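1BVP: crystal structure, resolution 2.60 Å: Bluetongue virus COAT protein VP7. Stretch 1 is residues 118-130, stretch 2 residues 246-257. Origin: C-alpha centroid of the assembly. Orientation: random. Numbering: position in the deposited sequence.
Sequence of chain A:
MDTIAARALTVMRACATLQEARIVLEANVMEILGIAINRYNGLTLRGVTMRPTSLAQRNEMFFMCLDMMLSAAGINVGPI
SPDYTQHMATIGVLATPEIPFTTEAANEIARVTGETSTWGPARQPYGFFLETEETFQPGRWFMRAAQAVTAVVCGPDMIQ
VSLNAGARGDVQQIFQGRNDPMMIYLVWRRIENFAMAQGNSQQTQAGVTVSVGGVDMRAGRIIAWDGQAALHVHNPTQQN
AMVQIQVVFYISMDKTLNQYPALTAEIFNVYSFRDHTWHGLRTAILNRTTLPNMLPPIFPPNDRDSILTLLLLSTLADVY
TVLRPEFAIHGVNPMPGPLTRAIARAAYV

Stretch 1 118-130: TWGPARQPYGFFL
Stretch 2, residues 246-257: QVVFYISMDKTL

Tyr250 is the apolar hub of this contact. Its ring (chi1 p, 66°) is covered on both faces: Gln124 CB sits 3.9 Å from the Tyr250 ring centroid in a CH-pi contact, and over the opposite face Phe128 (chi1 t) presents its edge, centroids 5.0 Å apart and planes at 78°. A type I turn from Gly127 to Leu130, closed by Leu130 N to Gly127 O at 3.0 Å, carries Phe128, whose CB also packs on Val247 CG1 at 3.6 Å.

Beside this hub, extended Ala122 and Arg123 run antiparallel to strand 246-252. Ala122 pairs with Ser252 through both backbone bonds, Ala122 N to Ser252 O (2.9 Å) and Ser252 N to Ala122 O (3.1 Å); Arg123 faces Ile251 as the non-hydrogen-bonded pair, CA to CA 4.4 Å. Gln124 N donates a further backbone hydrogen bond to Tyr250 O (3.1 Å). On the Arg123-Ile251 face, the arginine extends (chi2 and chi3 t) until its guanidinium lies flat on Phe249, centres 3.8 Å apart, planes at 14°.

Gln124, folded by m, m rotamers, spends its amide on backbone: NE2 donates to Asp254 O (3.1 Å) and to its own stretch at Ala122 O (2.9 Å). Farther out, Trp119 CB meets Met253 SD at 3.7 Å, and Lys255 NZ curls back to Thr118 O at 2.9 Å.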

ATOM      1  N   THR A 118     -21.186   1.772   2.148  1.00 13.81           N
ATOM      2  CA  THR A 118     -21.508   1.193   0.858  1.00  9.89           C
ATOM      3  C   THR A 118     -20.543   0.060   0.531  1.00 16.09           C
ATOM      4  O   THR A 118     -19.931  -0.494   1.437  1.00 21.57           O
ATOM      5  CB  THR A 118     -21.589   2.251  -0.255  1.00 10.23           C
ATOM      6  OG1 THR A 118     -22.307   1.711  -1.383  1.00 16.32           O
ATOM      7  CG2 THR A 118     -20.236   2.793  -0.644  1.00  2.33           C
ATOM      8  N   TRP A 119     -20.484  -0.345  -0.737  1.00 17.91           N
ATOM      9  CA  TRP A 119     -19.632  -1.446  -1.194  1.00 13.98           C
ATOM     10  C   TRP A 119     -19.037  -1.027  -2.505  1.00 11.82           C
ATOM     11  O   TRP A 119     -19.616  -0.196  -3.218  1.00 20.34           O
ATOM     12  CB  TRP A 119     -20.468  -2.718  -1.443  1.00 13.35           C
ATOM     13  CG  TRP A 119     -21.110  -3.265  -0.200  1.00 14.01           C
ATOM     14  CD1 TRP A 119     -20.546  -4.106   0.745  1.00 12.32           C
ATOM     15  CD2 TRP A 119     -22.386  -2.890   0.312  1.00 14.52           C
ATOM     16  NE1 TRP A 119     -21.405  -4.247   1.820  1.00 15.13           N
ATOM     17  CE2 TRP A 119     -22.535  -3.510   1.577  1.00 12.52           C
ATOM     18  CE3 TRP A 119     -23.416  -2.076  -0.170  1.00 17.04           C
ATOM     19  CZ2 TRP A 119     -23.660  -3.329   2.358  1.00 14.40           C
ATOM     20  CZ3 TRP A 119     -24.538  -1.896   0.614  1.00 17.98           C
ATOM     21  CH2 TRP A 119     -24.651  -2.521   1.861  1.00 14.72           C
ATOM     22  N   GLY A 120     -17.884  -1.595  -2.827  1.00  9.42           N
ATOM     23  CA  GLY A 120     -17.230  -1.287  -4.086  1.00 10.72           C
ATOM     24  C   GLY A 120     -16.197  -2.352  -4.368  1.00 12.92           C
ATOM     25  O   GLY A 120     -15.717  -3.027  -3.445  1.00 21.88           O
ATOM     26  N   PRO A 121     -15.859  -2.552  -5.643  1.00 15.10           N
ATOM     27  CA  PRO A 121     -14.863  -3.559  -6.044  1.00 11.98           C
ATOM     28  C   PRO A 121     -13.457  -3.264  -5.549  1.00 14.14           C
ATOM     29  O   PRO A 121     -12.988  -2.141  -5.640  1.00 20.40           O
ATOM     30  CB  PRO A 121     -14.911  -3.496  -7.571  1.00 10.13           C
ATOM     31  CG  PRO A 121     -15.374  -2.082  -7.873  1.00 11.42           C
ATOM     32  CD  PRO A 121     -16.440  -1.866  -6.817  1.00 10.56           C
ATOM     33  N   ALA A 122     -12.756  -4.296  -5.104  1.00 16.12           N
ATOM     34  CA  ALA A 122     -11.389  -4.151  -4.638  1.00 13.18           C
ATOM     35  C   ALA A 122     -10.557  -5.432  -4.849  1.00 16.37           C
ATOM     36  O   ALA A 122     -11.077  -6.538  -4.615  1.00 18.43           O
ATOM     37  CB  ALA A 122     -11.423  -3.849  -3.184  1.00 13.27           C
ATOM     38  N   ARG A 123      -9.288  -5.281  -5.272  1.00 13.56           N
ATOM     39  CA  ARG A 123      -8.348  -6.408  -5.432  1.00  4.32           C
ATOM     40  C   ARG A 123      -8.184  -7.041  -4.055  1.00  8.07           C
ATOM     41  O   ARG A 123      -7.741  -6.360  -3.125  1.00 13.64           O
ATOM     42  CB  ARG A 123      -6.937  -5.957  -5.784  1.00  4.02           C
ATOM     43  CG  ARG A 123      -6.549  -5.922  -7.218  1.00 19.08           C
ATOM     44  CD  ARG A 123      -5.063  -5.478  -7.316  1.00 31.45           C
ATOM     45  NE  ARG A 123      -4.523  -5.290  -8.681  1.00 33.72           N
ATOM     46  CZ  ARG A 123      -5.150  -4.681  -9.690  1.00 36.15           C
ATOM     47  NH1 ARG A 123      -6.385  -4.176  -9.567  1.00 45.31           N
ATOM     48  NH2 ARG A 123      -4.498  -4.489 -10.816  1.00 38.52           N
ATOM     49  N   GLN A 124      -8.539  -8.322  -3.921  1.00 14.12           N
ATOM     50  CA  GLN A 124      -8.392  -9.054  -2.661  1.00 10.99           C
ATOM     51  C   GLN A 124      -6.913  -9.447  -2.494  1.00 12.05           C
ATOM     52  O   GLN A 124      -6.188  -9.618  -3.468  1.00 12.63           O
ATOM     53  CB  GLN A 124      -9.329 -10.228  -2.654  1.00 13.77           C
ATOM     54  CG  GLN A 124     -10.727  -9.763  -2.906  1.00 15.85           C
ATOM     55  CD  GLN A 124     -11.215  -8.899  -1.779  1.00 15.86           C
ATOM     56  OE1 GLN A 124     -11.084  -9.261  -0.606  1.00 18.90           O
ATOM     57  NE2 GLN A 124     -11.749  -7.739  -2.116  1.00 14.42           N
ATOM     58  N   PRO A 125      -6.445  -9.547  -1.244  1.00 15.86           N
ATOM     59  CA  PRO A 125      -5.064  -9.875  -0.841  1.00 16.59           C
ATOM     60  C   PRO A 125      -4.437 -11.242  -1.019  1.00 26.21           C
ATOM     61  O   PRO A 125      -3.219 -11.345  -1.248  1.00 30.15           O
ATOM     62  CB  PRO A 125      -5.042  -9.482   0.641  1.00  6.87           C
ATOM     63  CG  PRO A 125      -6.470  -9.804   1.090  1.00  9.25           C
ATOM     64  CD  PRO A 125      -7.341  -9.369  -0.073  1.00 12.95           C
ATOM     65  N   TYR A 126      -5.231 -12.292  -0.816  1.00 28.84           N
ATOM     66  CA  TYR A 126      -4.696 -13.631  -0.898  1.00 32.38           C
ATOM     67  C   TYR A 126      -5.049 -14.416  -2.140  1.00 30.24           C
ATOM     68  O   TYR A 126      -5.803 -13.940  -2.989  1.00 33.34           O
ATOM     69  CB  TYR A 126      -5.106 -14.387   0.331  1.00 36.24           C
ATOM     70  CG  TYR A 126      -4.873 -13.599   1.582  1.00 38.65           C
ATOM     71  CD1 TYR A 126      -3.602 -13.035   1.880  1.00 37.75           C
ATOM     72  CD2 TYR A 126      -5.919 -13.434   2.498  1.00 42.62           C
ATOM     73  CE1 TYR A 126      -3.395 -12.322   3.096  1.00 42.54           C
ATOM     74  CE2 TYR A 126      -5.741 -12.734   3.707  1.00 46.65           C
ATOM     75  CZ  TYR A 126      -4.493 -12.184   4.009  1.00 48.36           C
ATOM     76  OH  TYR A 126      -4.417 -11.539   5.233  1.00 49.02           O
ATOM     77  N   GLY A 127      -4.468 -15.613  -2.243  1.00 24.17           N
ATOM     78  CA  GLY A 127      -4.700 -16.466  -3.390  1.00 14.90           C
ATOM     79  C   GLY A 127      -6.158 -16.862  -3.489  1.00 16.66           C
ATOM     80  O   GLY A 127      -6.826 -17.126  -2.465  1.00 11.89           O
ATOM     81  N   PHE A 128      -6.651 -16.923  -4.722  1.00 17.16           N
ATOM     82  CA  PHE A 128      -8.037 -17.281  -4.945  1.00 11.55           C
ATOM     83  C   PHE A 128      -8.418 -18.612  -4.297  1.00 13.11           C
ATOM     84  O   PHE A 128      -9.549 -18.799  -3.862  1.00 15.37           O
ATOM     85  CB  PHE A 128      -8.331 -17.306  -6.435  1.00 12.41           C
ATOM     86  CG  PHE A 128      -9.782 -17.495  -6.740  1.00 20.74           C
ATOM     87  CD1 PHE A 128     -10.326 -18.768  -6.851  1.00 18.81           C
ATOM     88  CD2 PHE A 128     -10.610 -16.411  -6.914  1.00 20.86           C
ATOM     89  CE1 PHE A 128     -11.667 -18.949  -7.129  1.00 20.92           C
ATOM     90  CE2 PHE A 128     -11.962 -16.588  -7.195  1.00 23.53           C
ATOM     91  CZ  PHE A 128     -12.484 -17.860  -7.305  1.00 24.81           C
ATOM     92  N   PHE A 129      -7.464 -19.537  -4.227  1.00 18.69           N
ATOM     93  CA  PHE A 129      -7.697 -20.865  -3.644  1.00 17.07           C
ATOM     94  C   PHE A 129      -7.026 -21.083  -2.320  1.00 19.02           C
ATOM     95  O   PHE A 129      -6.703 -22.206  -1.973  1.00 25.43           O
ATOM     96  CB  PHE A 129      -7.220 -21.966  -4.584  1.00 13.43           C
ATOM     97  CG  PHE A 129      -7.931 -21.991  -5.888  1.00 10.75           C
ATOM     98  CD1 PHE A 129      -9.217 -22.538  -5.979  1.00  9.67           C
ATOM     99  CD2 PHE A 129      -7.336 -21.435  -7.025  1.00  7.06           C
ATOM    100  CE1 PHE A 129      -9.922 -22.524  -7.210  1.00  5.21           C
ATOM    101  CE2 PHE A 129      -8.010 -21.418  -8.240  1.00  6.07           C
ATOM    102  CZ  PHE A 129      -9.316 -21.962  -8.335  1.00  3.54           C
ATOM    103  N   LEU A 130      -6.823 -20.023  -1.563  1.00 22.31           N
ATOM    104  CA  LEU A 130      -6.194 -20.161  -0.275  1.00 19.62           C
ATOM    105  C   LEU A 130      -6.944 -21.120   0.647  1.00 22.86           C
ATOM    106  O   LEU A 130      -6.338 -21.869   1.405  1.00 24.20           O
ATOM    107  CB  LEU A 130      -6.102 -18.799   0.394  1.00 21.33           C
ATOM    108  CG  LEU A 130      -5.396 -18.825   1.756  1.00 23.49           C
ATOM    109  CD1 LEU A 130      -3.891 -18.655   1.565  1.00 20.89           C
ATOM    110  CD2 LEU A 130      -5.961 -17.732   2.652  1.00 21.10           C
ATOM    111  N   GLN A 246      -3.643 -19.704 -14.057  1.00 16.18           N
ATOM    112  CA  GLN A 246      -3.321 -18.897 -12.882  1.00 16.42           C
ATOM    113  C   GLN A 246      -4.297 -17.757 -12.627  1.00 19.63           C
ATOM    114  O   GLN A 246      -4.635 -17.017 -13.566  1.00 19.76           O
ATOM    115  CB  GLN A 246      -1.978 -18.247 -13.083  1.00  9.98           C
ATOM    116  CG  GLN A 246      -1.515 -17.500 -11.883  1.00 13.33           C
ATOM    117  CD  GLN A 246      -0.246 -16.707 -12.149  1.00 15.72           C
ATOM    118  OE1 GLN A 246       0.331 -16.775 -13.241  1.00 16.25           O
ATOM    119  NE2 GLN A 246       0.191 -15.941 -11.149  1.00 12.01           N
ATOM    120  N   VAL A 247      -4.759 -17.631 -11.378  1.00 18.45           N
ATOM    121  CA  VAL A 247      -5.620 -16.505 -10.998  1.00 20.67           C
ATOM    122  C   VAL A 247      -4.630 -15.448 -10.475  1.00 19.35           C
ATOM    123  O   VAL A 247      -4.193 -15.499  -9.304  1.00 24.18           O
ATOM    124  CB  VAL A 247      -6.659 -16.852  -9.900  1.00 18.62           C
ATOM    125  CG1 VAL A 247      -7.348 -15.601  -9.434  1.00 16.59           C
ATOM    126  CG2 VAL A 247      -7.703 -17.795 -10.444  1.00 19.97           C
ATOM    127  N   VAL A 248      -4.238 -14.528 -11.359  1.00 12.73           N
ATOM    128  CA  VAL A 248      -3.288 -13.496 -10.985  1.00 15.29           C
ATOM    129  C   VAL A 248      -3.792 -12.558  -9.874  1.00 19.72           C
ATOM    130  O   VAL A 248      -3.015 -12.155  -9.004  1.00 19.53           O
ATOM    131  CB  VAL A 248      -2.648 -12.821 -12.204  1.00 14.14           C
ATOM    132  CG1 VAL A 248      -3.532 -12.900 -13.363  1.00 17.42           C
ATOM    133  CG2 VAL A 248      -2.263 -11.422 -11.884  1.00 19.41           C
ATOM    134  N   PHE A 249      -5.095 -12.273  -9.872  1.00 17.07           N
ATOM    135  CA  PHE A 249      -5.767 -11.510  -8.816  1.00 11.98           C
ATOM    136  C   PHE A 249      -7.228 -11.460  -9.159  1.00 13.84           C
ATOM    137  O   PHE A 249      -7.610 -11.679 -10.308  1.00 16.90           O
ATOM    138  CB  PHE A 249      -5.214 -10.093  -8.606  1.00 16.88           C
ATOM    139  CG  PHE A 249      -5.472  -9.157  -9.741  1.00 16.93           C
ATOM    140  CD1 PHE A 249      -4.562  -9.045 -10.789  1.00 16.63           C
ATOM    141  CD2 PHE A 249      -6.624  -8.384  -9.773  1.00 17.27           C
ATOM    142  CE1 PHE A 249      -4.804  -8.173 -11.862  1.00 15.32           C
ATOM    143  CE2 PHE A 249      -6.869  -7.512 -10.843  1.00 14.43           C
ATOM    144  CZ  PHE A 249      -5.958  -7.410 -11.886  1.00 12.07           C
ATOM    145  N   TYR A 250      -8.058 -11.226  -8.155  1.00 16.08           N
ATOM    146  CA  TYR A 250      -9.494 -11.128  -8.386  1.00 20.03           C
ATOM    147  C   TYR A 250     -10.056  -9.947  -7.579  1.00 21.45           C
ATOM    148  O   TYR A 250      -9.382  -9.456  -6.663  1.00 16.83           O
ATOM    149  CB  TYR A 250     -10.209 -12.426  -7.983  1.00 14.29           C
ATOM    150  CG  TYR A 250     -10.194 -12.757  -6.497  1.00  6.51           C
ATOM    151  CD1 TYR A 250      -9.024 -13.201  -5.872  1.00  5.51           C
ATOM    152  CD2 TYR A 250     -11.364 -12.675  -5.726  1.00  5.58           C
ATOM    153  CE1 TYR A 250      -9.022 -13.567  -4.503  1.00  4.17           C
ATOM    154  CE2 TYR A 250     -11.379 -13.043  -4.364  1.00  2.00           C
ATOM    155  CZ  TYR A 250     -10.208 -13.494  -3.774  1.00  6.72           C
ATOM    156  OH  TYR A 250     -10.228 -13.989  -2.491  1.00 19.70           O
ATOM    157  N   ILE A 251     -11.263  -9.484  -7.923  1.00 17.23           N
ATOM    158  CA  ILE A 251     -11.881  -8.376  -7.197  1.00 15.46           C
ATOM    159  C   ILE A 251     -13.248  -8.762  -6.634  1.00 16.03           C
ATOM    160  O   ILE A 251     -14.028  -9.450  -7.282  1.00 17.00           O
ATOM    161  CB  ILE A 251     -12.058  -7.080  -8.051  1.00 13.62           C
ATOM    162  CG1 ILE A 251     -13.070  -7.326  -9.153  1.00 13.86           C
ATOM    163  CG2 ILE A 251     -10.712  -6.544  -8.587  1.00  8.50           C
ATOM    164  CD1 ILE A 251     -13.099  -6.232 -10.146  1.00 18.46           C
ATOM    165  N   SER A 252     -13.522  -8.345  -5.407  1.00 16.54           N
ATOM    166  CA  SER A 252     -14.811  -8.617  -4.818  1.00 15.27           C
ATOM    167  C   SER A 252     -15.212  -7.386  -3.996  1.00 16.60           C
ATOM    168  O   SER A 252     -14.507  -6.376  -4.028  1.00 15.21           O
ATOM    169  CB  SER A 252     -14.747  -9.879  -3.972  1.00 12.38           C
ATOM    170  OG  SER A 252     -14.084  -9.658  -2.754  1.00 14.56           O
ATOM    171  N   MET A 253     -16.377  -7.449  -3.350  1.00 18.08           N
ATOM    172  CA  MET A 253     -16.856  -6.361  -2.508  1.00 12.67           C
ATOM    173  C   MET A 253     -16.523  -6.540  -1.021  1.00 16.69           C
ATOM    174  O   MET A 253     -17.185  -5.992  -0.142  1.00 22.03           O
ATOM    175  CB  MET A 253     -18.341  -6.081  -2.747  1.00  7.08           C
ATOM    176  CG  MET A 253     -18.499  -5.386  -4.090  1.00 12.02           C
ATOM    177  SD  MET A 253     -20.140  -4.784  -4.500  1.00 23.19           S
ATOM    178  CE  MET A 253     -20.940  -5.883  -3.515  1.00 21.80           C
ATOM    179  N   ASP A 254     -15.479  -7.308  -0.733  1.00 12.46           N
ATOM    180  CA  ASP A 254     -15.069  -7.459   0.646  1.00 13.96           C
ATOM    181  C   ASP A 254     -14.077  -6.308   0.839  1.00 14.97           C
ATOM    182  O   ASP A 254     -13.351  -5.938  -0.089  1.00 17.83           O
ATOM    183  CB  ASP A 254     -14.388  -8.808   0.896  1.00 20.61           C
ATOM    184  CG  ASP A 254     -15.332  -9.976   0.763  1.00 26.37           C
ATOM    185  OD1 ASP A 254     -16.435  -9.967   1.361  1.00 27.21           O
ATOM    186  OD2 ASP A 254     -14.960 -10.912   0.034  1.00 38.62           O
ATOM    187  N   LYS A 255     -14.100  -5.697   2.015  1.00 13.20           N
ATOM    188  CA  LYS A 255     -13.236  -4.573   2.284  1.00 12.16           C
ATOM    189  C   LYS A 255     -11.816  -5.018   2.477  1.00 17.27           C
ATOM    190  O   LYS A 255     -11.573  -6.096   3.051  1.00 22.15           O
ATOM    191  CB  LYS A 255     -13.707  -3.801   3.523  1.00 15.64           C
ATOM    192  CG  LYS A 255     -15.027  -3.018   3.395  1.00 14.60           C
ATOM    193  CD  LYS A 255     -14.955  -1.908   2.371  1.00 14.10           C
ATOM    194  CE  LYS A 255     -16.094  -0.891   2.545  1.00 17.15           C
ATOM    195  NZ  LYS A 255     -17.454  -1.470   2.607  1.00 15.75           N
ATOM    196  N   THR A 256     -10.894  -4.225   1.931  1.00 16.93           N
ATOM    197  CA  THR A 256      -9.482  -4.502   2.076  1.00 13.12           C
ATOM    198  C   THR A 256      -8.875  -3.358   2.888  1.00 16.69           C
ATOM    199  O   THR A 256      -9.579  -2.464   3.349  1.00 14.75           O
ATOM    200  CB  THR A 256      -8.789  -4.610   0.746  1.00  9.31           C
ATOM    201  OG1 THR A 256      -8.612  -3.313   0.169  1.00 21.91           O
ATOM    202  CG2 THR A 256      -9.618  -5.424  -0.189  1.00 11.17           C
ATOM    203  N   LEU A 257      -7.572  -3.420   3.106  1.00 18.81           N
ATOM    204  CA  LEU A 257      -6.859  -2.404   3.863  1.00 11.25           C
ATOM    205  C   LEU A 257      -6.666  -1.105   3.060  1.00 11.47           C
ATOM    206  O   LEU A 257      -6.026  -0.183   3.527  1.00 15.82           O
ATOM    207  CB  LEU A 257      -5.508  -2.967   4.276  1.00  5.39           C
ATOM    208  CG  LEU A 257      -5.263  -3.291   5.742  1.00  9.65           C
ATOM    209  CD1 LEU A 257      -6.511  -3.577   6.527  1.00  7.84           C
ATOM    210  CD2 LEU A 257      -4.304  -4.425   5.789  1.00  9.46           C
TER